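Local coordinates for NOL1/NOP2/sun family protein (Enterococcus faecium, PDB 3M4X) that probably methylates ribosomal RNA, joining a Rossmann-type methyltransferase domain to a C-terminal PUA-like domain likely to bind RNA, at residues L390-I395 with W425-L430; F337-T342 with L372-F377. All coordinates share one frame; numbering follows the deposited sequence.

Contact 1 (L390-I395 with W425-L430)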
ATOM      1  N   LEU A 390      11.360  -9.203  -8.631  1.00 28.52           N
ATOM      2  CA  LEU A 390       9.936  -8.848  -8.601  1.00 29.85           C
ATOM      3  C   LEU A 390       9.604  -7.425  -9.073  1.00 28.47           C
ATOM      4  O   LEU A 390       8.432  -7.084  -9.225  1.00 26.25           O
ATOM      5  CB  LEU A 390       9.352  -9.094  -7.208  1.00 27.49           C
ATOM      6  CG  LEU A 390       8.813 -10.525  -7.039  1.00 36.11           C
ATOM      7  CD1 LEU A 390       9.900 -11.572  -7.284  1.00 33.99           C
ATOM      8  CD2 LEU A 390       8.181 -10.725  -5.677  1.00 37.32           C
ATOM      9  N   ALA A 391      10.629  -6.611  -9.330  1.00 29.26           N
ATOM     10  CA  ALA A 391      10.436  -5.275  -9.919  1.00 27.20           C
ATOM     11  C   ALA A 391      10.772  -5.250 -11.403  1.00 35.36           C
ATOM     12  O   ALA A 391      10.811  -4.186 -12.022  1.00 37.08           O
ATOM     13  CB  ALA A 391      11.276  -4.243  -9.189  1.00 22.05           C
ATOM     14  N   THR A 392      11.019  -6.419 -11.983  1.00 36.98           N
ATOM     15  CA  THR A 392      11.364  -6.482 -13.396  1.00 40.54           C
ATOM     16  C   THR A 392      10.122  -6.179 -14.203  1.00 42.48           C
ATOM     17  O   THR A 392       9.074  -6.763 -13.956  1.00 43.93           O
ATOM     18  CB  THR A 392      11.857  -7.885 -13.816  1.00 40.22           C
ATOM     19  OG1 THR A 392      12.981  -8.259 -13.021  1.00 43.22           O
ATOM     20  CG2 THR A 392      12.261  -7.887 -15.285  1.00 37.23           C
ATOM     21  N   LYS A 393      10.239  -5.285 -15.175  1.00 38.10           N
ATOM     22  CA  LYS A 393       9.100  -4.988 -16.032  1.00 47.84           C
ATOM     23  C   LYS A 393       9.300  -5.459 -17.475  1.00 42.64           C
ATOM     24  O   LYS A 393       8.347  -5.731 -18.182  1.00 45.61           O
ATOM     25  CB  LYS A 393       8.762  -3.490 -15.986  1.00 59.05           C
ATOM     26  CG  LYS A 393       9.828  -2.618 -15.333  1.00 66.69           C
ATOM     27  CD  LYS A 393       9.203  -1.443 -14.587  1.00 72.70           C
ATOM     28  CE  LYS A 393      10.265  -0.457 -14.106  1.00 77.74           C
ATOM     29  NZ  LYS A 393       9.657   0.725 -13.425  1.00 79.98           N
ATOM     30  N   LYS A 394      10.548  -5.559 -17.894  1.00 41.17           N
ATOM     31  CA  LYS A 394      10.885  -5.791 -19.288  1.00 48.05           C
ATOM     32  C   LYS A 394      11.623  -7.117 -19.387  1.00 46.35           C
ATOM     33  O   LYS A 394      12.822  -7.214 -19.147  1.00 47.56           O
ATOM     34  CB  LYS A 394      11.751  -4.643 -19.820  1.00 58.22           C
ATOM     35  CG  LYS A 394      13.069  -4.431 -19.042  1.00 73.77           C
ATOM     36  CD  LYS A 394      12.840  -4.024 -17.579  1.00 78.22           C
ATOM     37  CE  LYS A 394      13.944  -4.559 -16.668  1.00 83.05           C
ATOM     38  NZ  LYS A 394      13.756  -4.156 -15.236  1.00 84.07           N
ATOM     39  N   ILE A 395      10.885  -8.152 -19.723  1.00 41.09           N
ATOM     40  CA  ILE A 395      11.426  -9.497 -19.667  1.00 50.10           C
ATOM     41  C   ILE A 395      12.250  -9.864 -20.919  1.00 42.44           C
ATOM     42  O   ILE A 395      13.067 -10.779 -20.895  1.00 43.53           O
ATOM     43  CB  ILE A 395      10.283 -10.488 -19.368  1.00 51.59           C
ATOM     44  CG1 ILE A 395      10.323 -10.891 -17.895  1.00 57.15           C
ATOM     45  CG2 ILE A 395      10.319 -11.679 -20.280  1.00 53.05           C
ATOM     46  CD1 ILE A 395       9.227 -11.853 -17.518  1.00 66.82           C
ATOM     47  N   TRP A 425      23.308 -16.198 -13.043  1.00 39.42           N
ATOM     48  CA  TRP A 425      22.109 -15.532 -12.521  1.00 35.86           C
ATOM     49  C   TRP A 425      21.012 -15.443 -13.556  1.00 34.02           C
ATOM     50  O   TRP A 425      21.207 -14.888 -14.628  1.00 38.30           O
ATOM     51  CB  TRP A 425      22.442 -14.130 -12.006  1.00 36.43           C
ATOM     52  CG  TRP A 425      23.338 -14.189 -10.845  1.00 38.41           C
ATOM     53  CD1 TRP A 425      24.663 -13.842 -10.801  1.00 36.31           C
ATOM     54  CD2 TRP A 425      23.002 -14.670  -9.543  1.00 38.67           C
ATOM     55  NE1 TRP A 425      25.163 -14.066  -9.541  1.00 36.87           N
ATOM     56  CE2 TRP A 425      24.162 -14.574  -8.751  1.00 36.91           C
ATOM     57  CE3 TRP A 425      21.826 -15.165  -8.967  1.00 42.91           C
ATOM     58  CZ2 TRP A 425      24.180 -14.953  -7.412  1.00 39.60           C
ATOM     59  CZ3 TRP A 425      21.845 -15.536  -7.637  1.00 40.19           C
ATOM     60  CH2 TRP A 425      23.014 -15.434  -6.877  1.00 44.44           C
ATOM     61  N   VAL A 426      19.850 -16.003 -13.239  1.00 33.61           N
ATOM     62  CA  VAL A 426      18.748 -16.004 -14.187  1.00 31.22           C
ATOM     63  C   VAL A 426      17.461 -15.643 -13.483  1.00 35.16           C
ATOM     64  O   VAL A 426      17.248 -16.031 -12.331  1.00 31.63           O
ATOM     65  CB  VAL A 426      18.591 -17.376 -14.893  1.00 32.20           C
ATOM     66  CG1 VAL A 426      19.799 -17.658 -15.780  1.00 31.45           C
ATOM     67  CG2 VAL A 426      18.388 -18.501 -13.873  1.00 23.78           C
ATOM     68  N   LEU A 427      16.620 -14.879 -14.174  1.00 37.23           N
ATOM     69  CA  LEU A 427      15.283 -14.572 -13.684  1.00 34.68           C
ATOM     70  C   LEU A 427      14.379 -15.751 -14.015  1.00 27.89           C
ATOM     71  O   LEU A 427      14.169 -16.061 -15.181  1.00 26.93           O
ATOM     72  CB  LEU A 427      14.735 -13.309 -14.366  1.00 28.50           C
ATOM     73  CG  LEU A 427      13.349 -12.846 -13.891  1.00 32.81           C
ATOM     74  CD1 LEU A 427      13.411 -12.338 -12.448  1.00 26.76           C
ATOM     75  CD2 LEU A 427      12.733 -11.795 -14.820  1.00 27.11           C
ATOM     76  N   LEU A 428      13.849 -16.410 -12.994  1.00 29.64           N
ATOM     77  CA  LEU A 428      12.863 -17.470 -13.216  1.00 31.96           C
ATOM     78  C   LEU A 428      11.522 -16.858 -13.607  1.00 34.61           C
ATOM     79  O   LEU A 428      11.034 -15.950 -12.943  1.00 36.56           O
ATOM     80  CB  LEU A 428      12.721 -18.345 -11.968  1.00 31.69           C
ATOM     81  CG  LEU A 428      14.074 -18.834 -11.441  1.00 31.86           C
ATOM     82  CD1 LEU A 428      13.910 -19.904 -10.377  1.00 34.64           C
ATOM     83  CD2 LEU A 428      14.942 -19.355 -12.566  1.00 28.85           C
ATOM     84  N   VAL A 429      10.944 -17.334 -14.705  1.00 37.12           N
ATOM     85  CA  VAL A 429       9.697 -16.772 -15.217  1.00 28.04           C
ATOM     86  C   VAL A 429       8.662 -17.869 -15.463  1.00 31.48           C
ATOM     87  O   VAL A 429       8.918 -18.816 -16.209  1.00 32.80           O
ATOM     88  CB  VAL A 429       9.917 -15.958 -16.517  1.00 35.88           C
ATOM     89  CG1 VAL A 429       8.596 -15.466 -17.078  1.00 37.20           C
ATOM     90  CG2 VAL A 429      10.854 -14.779 -16.270  1.00 40.60           C
ATOM     91  N   LEU A 430       7.500 -17.735 -14.826  1.00 27.99           N
ATOM     92  CA  LEU A 430       6.383 -18.660 -15.013  1.00 29.98           C
ATOM     93  C   LEU A 430       5.398 -18.036 -15.991  1.00 32.50           C
ATOM     94  O   LEU A 430       4.692 -17.082 -15.660  1.00 39.19           O
ATOM     95  CB  LEU A 430       5.697 -18.944 -13.672  1.00 32.51           C
ATOM     96  CG  LEU A 430       4.537 -19.936 -13.559  1.00 34.52           C
ATOM     97  CD1 LEU A 430       4.903 -21.316 -14.095  1.00 31.84           C
ATOM     98  CD2 LEU A 430       4.120 -20.033 -12.098  1.00 33.14           C
TER

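Contact 2 (F337-T342 with L372-F377)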
ATOM      1  N   PHE A 337      23.360  -8.702 -17.050  1.00 53.17           N
ATOM      2  CA  PHE A 337      21.944  -8.826 -16.749  1.00 49.94           C
ATOM      3  C   PHE A 337      21.162  -7.671 -17.375  1.00 47.53           C
ATOM      4  O   PHE A 337      19.933  -7.679 -17.377  1.00 57.22           O
ATOM      5  CB  PHE A 337      21.710  -8.951 -15.240  1.00 53.17           C
ATOM      6  CG  PHE A 337      20.269  -9.183 -14.861  1.00 53.39           C
ATOM      7  CD1 PHE A 337      19.739 -10.466 -14.845  1.00 51.05           C
ATOM      8  CD2 PHE A 337      19.451  -8.115 -14.519  1.00 48.40           C
ATOM      9  CE1 PHE A 337      18.426 -10.677 -14.504  1.00 54.60           C
ATOM     10  CE2 PHE A 337      18.135  -8.318 -14.172  1.00 55.30           C
ATOM     11  CZ  PHE A 337      17.615  -9.603 -14.160  1.00 56.59           C
ATOM     12  N   HIS A 338      21.880  -6.701 -17.939  1.00 36.18           N
ATOM     13  CA  HIS A 338      21.265  -5.584 -18.671  1.00 40.66           C
ATOM     14  C   HIS A 338      20.229  -4.806 -17.865  1.00 51.13           C
ATOM     15  O   HIS A 338      19.133  -4.521 -18.353  1.00 51.80           O
ATOM     16  CB  HIS A 338      20.663  -6.039 -20.014  1.00 45.52           C
ATOM     17  CG  HIS A 338      21.667  -6.639 -20.946  1.00 46.34           C
ATOM     18  ND1 HIS A 338      22.309  -5.904 -21.921  1.00 47.66           N
ATOM     19  CD2 HIS A 338      22.166  -7.893 -21.030  1.00 40.19           C
ATOM     20  CE1 HIS A 338      23.154  -6.686 -22.570  1.00 45.21           C
ATOM     21  NE2 HIS A 338      23.091  -7.896 -22.044  1.00 41.23           N
ATOM     22  N   TYR A 339      20.595  -4.459 -16.634  1.00 55.73           N
ATOM     23  CA  TYR A 339      19.839  -3.492 -15.839  1.00 55.54           C
ATOM     24  C   TYR A 339      20.718  -2.269 -15.561  1.00 56.80           C
ATOM     25  O   TYR A 339      21.890  -2.409 -15.214  1.00 56.14           O
ATOM     26  CB  TYR A 339      19.379  -4.113 -14.515  1.00 53.34           C
ATOM     27  CG  TYR A 339      18.702  -3.133 -13.577  1.00 50.94           C
ATOM     28  CD1 TYR A 339      17.317  -2.993 -13.566  1.00 42.39           C
ATOM     29  CD2 TYR A 339      19.449  -2.339 -12.709  1.00 49.09           C
ATOM     30  CE1 TYR A 339      16.699  -2.095 -12.719  1.00 48.80           C
ATOM     31  CE2 TYR A 339      18.836  -1.439 -11.859  1.00 49.16           C
ATOM     32  CZ  TYR A 339      17.463  -1.320 -11.869  1.00 47.55           C
ATOM     33  OH  TYR A 339      16.846  -0.428 -11.028  1.00 47.44           O
ATOM     34  N   GLU A 340      20.154  -1.077 -15.717  1.00 59.17           N
ATOM     35  CA  GLU A 340      20.872   0.147 -15.388  1.00 62.78           C
ATOM     36  C   GLU A 340      20.096   0.980 -14.364  1.00 58.16           C
ATOM     37  O   GLU A 340      18.914   1.269 -14.549  1.00 51.74           O
ATOM     38  CB  GLU A 340      21.138   0.959 -16.653  1.00 68.42           C
ATOM     39  CG  GLU A 340      21.992   2.199 -16.439  1.00 71.88           C
ATOM     40  CD  GLU A 340      22.662   2.677 -17.722  1.00 79.17           C
ATOM     41  OE1 GLU A 340      22.194   2.312 -18.826  1.00 79.96           O
ATOM     42  OE2 GLU A 340      23.665   3.416 -17.626  1.00 81.29           O
ATOM     43  N   ALA A 341      20.776   1.368 -13.289  1.00 61.59           N
ATOM     44  CA  ALA A 341      20.147   2.074 -12.171  1.00 55.98           C
ATOM     45  C   ALA A 341      19.711   3.482 -12.549  1.00 61.56           C
ATOM     46  O   ALA A 341      20.361   4.142 -13.353  1.00 70.71           O
ATOM     47  CB  ALA A 341      21.101   2.124 -10.991  1.00 50.24           C
ATOM     48  N   THR A 342      18.612   3.938 -11.959  1.00 60.01           N
ATOM     49  CA  THR A 342      18.121   5.298 -12.180  1.00 62.69           C
ATOM     50  C   THR A 342      18.348   6.227 -10.971  1.00 61.99           C
ATOM     51  O   THR A 342      18.700   7.392 -11.139  1.00 61.22           O
ATOM     52  CB  THR A 342      16.630   5.307 -12.601  1.00 63.11           C
ATOM     53  OG1 THR A 342      16.540   5.449 -14.022  1.00 63.86           O
ATOM     54  CG2 THR A 342      15.876   6.462 -11.947  1.00 68.86           C
ATOM     55  N   LEU A 372      14.826   0.619  -3.994  1.00 38.39           N
ATOM     56  CA  LEU A 372      14.891  -0.724  -4.544  1.00 33.73           C
ATOM     57  C   LEU A 372      16.128  -1.442  -4.042  1.00 34.75           C
ATOM     58  O   LEU A 372      17.259  -1.001  -4.267  1.00 33.62           O
ATOM     59  CB  LEU A 372      14.861  -0.708  -6.078  1.00 32.41           C
ATOM     60  CG  LEU A 372      14.893  -2.097  -6.750  1.00 33.29           C
ATOM     61  CD1 LEU A 372      13.629  -2.910  -6.422  1.00 29.96           C
ATOM     62  CD2 LEU A 372      15.107  -1.997  -8.274  1.00 33.12           C
ATOM     63  N   HIS A 373      15.900  -2.553  -3.353  1.00 33.62           N
ATOM     64  CA  HIS A 373      16.975  -3.429  -2.921  1.00 31.93           C
ATOM     65  C   HIS A 373      17.496  -4.230  -4.122  1.00 37.01           C
ATOM     66  O   HIS A 373      16.799  -5.101  -4.644  1.00 35.90           O
ATOM     67  CB  HIS A 373      16.444  -4.373  -1.841  1.00 32.05           C
ATOM     68  CG  HIS A 373      17.453  -5.354  -1.347  1.00 33.97           C
ATOM     69  ND1 HIS A 373      18.801  -5.070  -1.287  1.00 40.74           N
ATOM     70  CD2 HIS A 373      17.316  -6.618  -0.883  1.00 34.20           C
ATOM     71  CE1 HIS A 373      19.450  -6.116  -0.811  1.00 41.22           C
ATOM     72  NE2 HIS A 373      18.569  -7.070  -0.559  1.00 42.71           N
ATOM     73  N   LEU A 374      18.718  -3.935  -4.560  1.00 39.93           N
ATOM     74  CA  LEU A 374      19.261  -4.538  -5.778  1.00 36.49           C
ATOM     75  C   LEU A 374      19.907  -5.902  -5.527  1.00 39.13           C
ATOM     76  O   LEU A 374      19.822  -6.802  -6.368  1.00 30.40           O
ATOM     77  CB  LEU A 374      20.270  -3.598  -6.441  1.00 37.98           C
ATOM     78  CG  LEU A 374      19.698  -2.292  -7.003  1.00 39.84           C
ATOM     79  CD1 LEU A 374      20.804  -1.365  -7.452  1.00 39.44           C
ATOM     80  CD2 LEU A 374      18.733  -2.552  -8.148  1.00 35.43           C
ATOM     81  N   GLY A 375      20.558  -6.043  -4.376  1.00 38.89           N
ATOM     82  CA  GLY A 375      21.194  -7.292  -4.003  1.00 40.06           C
ATOM     83  C   GLY A 375      22.182  -7.122  -2.858  1.00 44.31           C
ATOM     84  O   GLY A 375      22.286  -6.040  -2.269  1.00 37.39           O
ATOM     85  N   ASP A 376      22.903  -8.198  -2.546  1.00 45.35           N
ATOM     86  CA  ASP A 376      23.851  -8.208  -1.437  1.00 50.24           C
ATOM     87  C   ASP A 376      25.240  -8.603  -1.897  1.00 55.65           C
ATOM     88  O   ASP A 376      25.413  -9.526  -2.697  1.00 57.82           O
ATOM     89  CB  ASP A 376      23.410  -9.180  -0.342  1.00 53.24           C
ATOM     90  CG  ASP A 376      22.117  -8.765   0.312  1.00 59.44           C
ATOM     91  OD1 ASP A 376      21.833  -7.553   0.304  1.00 64.75           O
ATOM     92  OD2 ASP A 376      21.389  -9.639   0.826  1.00 58.76           O
ATOM     93  N   PHE A 377      26.233  -7.902  -1.371  1.00 60.12           N
ATOM     94  CA  PHE A 377      27.612  -8.283  -1.584  1.00 60.99           C
ATOM     95  C   PHE A 377      27.982  -9.340  -0.561  1.00 65.73           C
ATOM     96  O   PHE A 377      27.548  -9.284   0.590  1.00 62.22           O
ATOM     97  CB  PHE A 377      28.520  -7.074  -1.419  1.00 54.54           C
ATOM     98  CG  PHE A 377      28.279  -5.989  -2.431  1.00 47.63           C
ATOM     99  CD1 PHE A 377      27.653  -4.805  -2.058  1.00 44.56           C
ATOM    100  CD2 PHE A 377      28.700  -6.144  -3.747  1.00 40.19           C
ATOM    101  CE1 PHE A 377      27.447  -3.799  -2.971  1.00 38.51           C
ATOM    102  CE2 PHE A 377      28.500  -5.141  -4.672  1.00 37.16           C
ATOM    103  CZ  PHE A 377      27.868  -3.970  -4.284  1.00 44.11           C
TER

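Contact 1 (L390-I395 with W425-L430)
L427 holds CG anti to the backbone N (chi1 -178°), which carries its CD2 methyl to T392 and I395 of the facing loop. T392 answers with a first torsion of -57°, which swings CG2 anti to its own N and sets OG1 beside that N. These two side chains meet tip to tip, CG2 of T392 lying 4.0 Å from CD2 of L427. I395 approaches the same leucine differently: the two chains cross at about a right angle, and its CG1 stands 4.0 Å from CD2 of L427. Beyond CG1, the CD1 methyl of I395 runs end-on into the fork of V429, 3.6 Å from CG2 and 3.7 Å from CG1 of V429, so both branches of the valine share one methyl. The union is therefore apolar, and the backbones keep their distance, with the CA atoms of I395 and V429 8.7 Å apart. The hydroxyl of T392 is hydrogen-bonded back to the carbonyls of L388 and A389 in helix 386-390. Strand 426-430 sits in the PUA-like domain between strands 400-403 and 433-441, with P434 of the latter touching both I395 and L427, while I398, in the loop before strand 400-403, touches T392, and C400 at the start of that strand touches V429.

Contact 2 (F337-T342 with L372-F377)
A Schellman motif ends helix 324-336, and the chain leaving it lays Y339 against the four-stranded antiparallel sheet of the first C-terminal domain. H338 is the C-prime residue, with positive phi (55°), and the motif's bonds run from Y339 N to S334 O and from H338 N to N335 O. Directly after this turn Y339 holds CG anti to its N (chi1 175°), which sends the phenol toward strand 372-378. Two leucines of that strand, both directed at the tyrosine, receive it. L374 crosses the tyrosine side chain at about a right angle and brings its CD2 methyl within 3.9 Å of CE2 and 4.1 Å of CZ of Y339, an oblique approach to the ring. L372 and Y339 point at each other from opposite directions, the leucine CD2 meeting the phenol oxygen. The methyls of two alternate strand residues thus gather round one side of the ring and its oxygen. That oxygen is not left to apolar neighbours: it hydrogen-bonds OE1 of E354 on the adjoining strand 351-355, while OE2 of the same carboxylate takes the backbone N of T342, so one glutamate holds both the phenol and the loop that carries it. W330 of helix 324-336 touches Y339 and L374 alike, placing the helix over the same apolar patch. At the end of the phenol, the oxygen OH of Y339 lies 3.6 Å from CD2 of L372 and 4.0 Å from CD2 of L374.

In the fold
After strand 295-302 of the large mixed sheet, the chain runs through helix 324-336 and enters contact 2, which closes a loop when strand 372-378 meets Y339, after the hairpin 344-355 and strand 367-370, which pairs with strand 158-161 of the large mixed sheet. Only then, beyond helix 386-390, does contact 1 open; it closes at strand 426-430. The two are in series, neither enclosing nor crossing the other, with centres about 13 Å apart. They touch directly: CB of A391 packs 3.9 Å from CD1 of L372, and NZ of K394 lies 4.1 Å from CD1 of Y339, so the loop after helix 386-390 faces the PUA-like sheet in contact 1 and the residues of contact 2 as well.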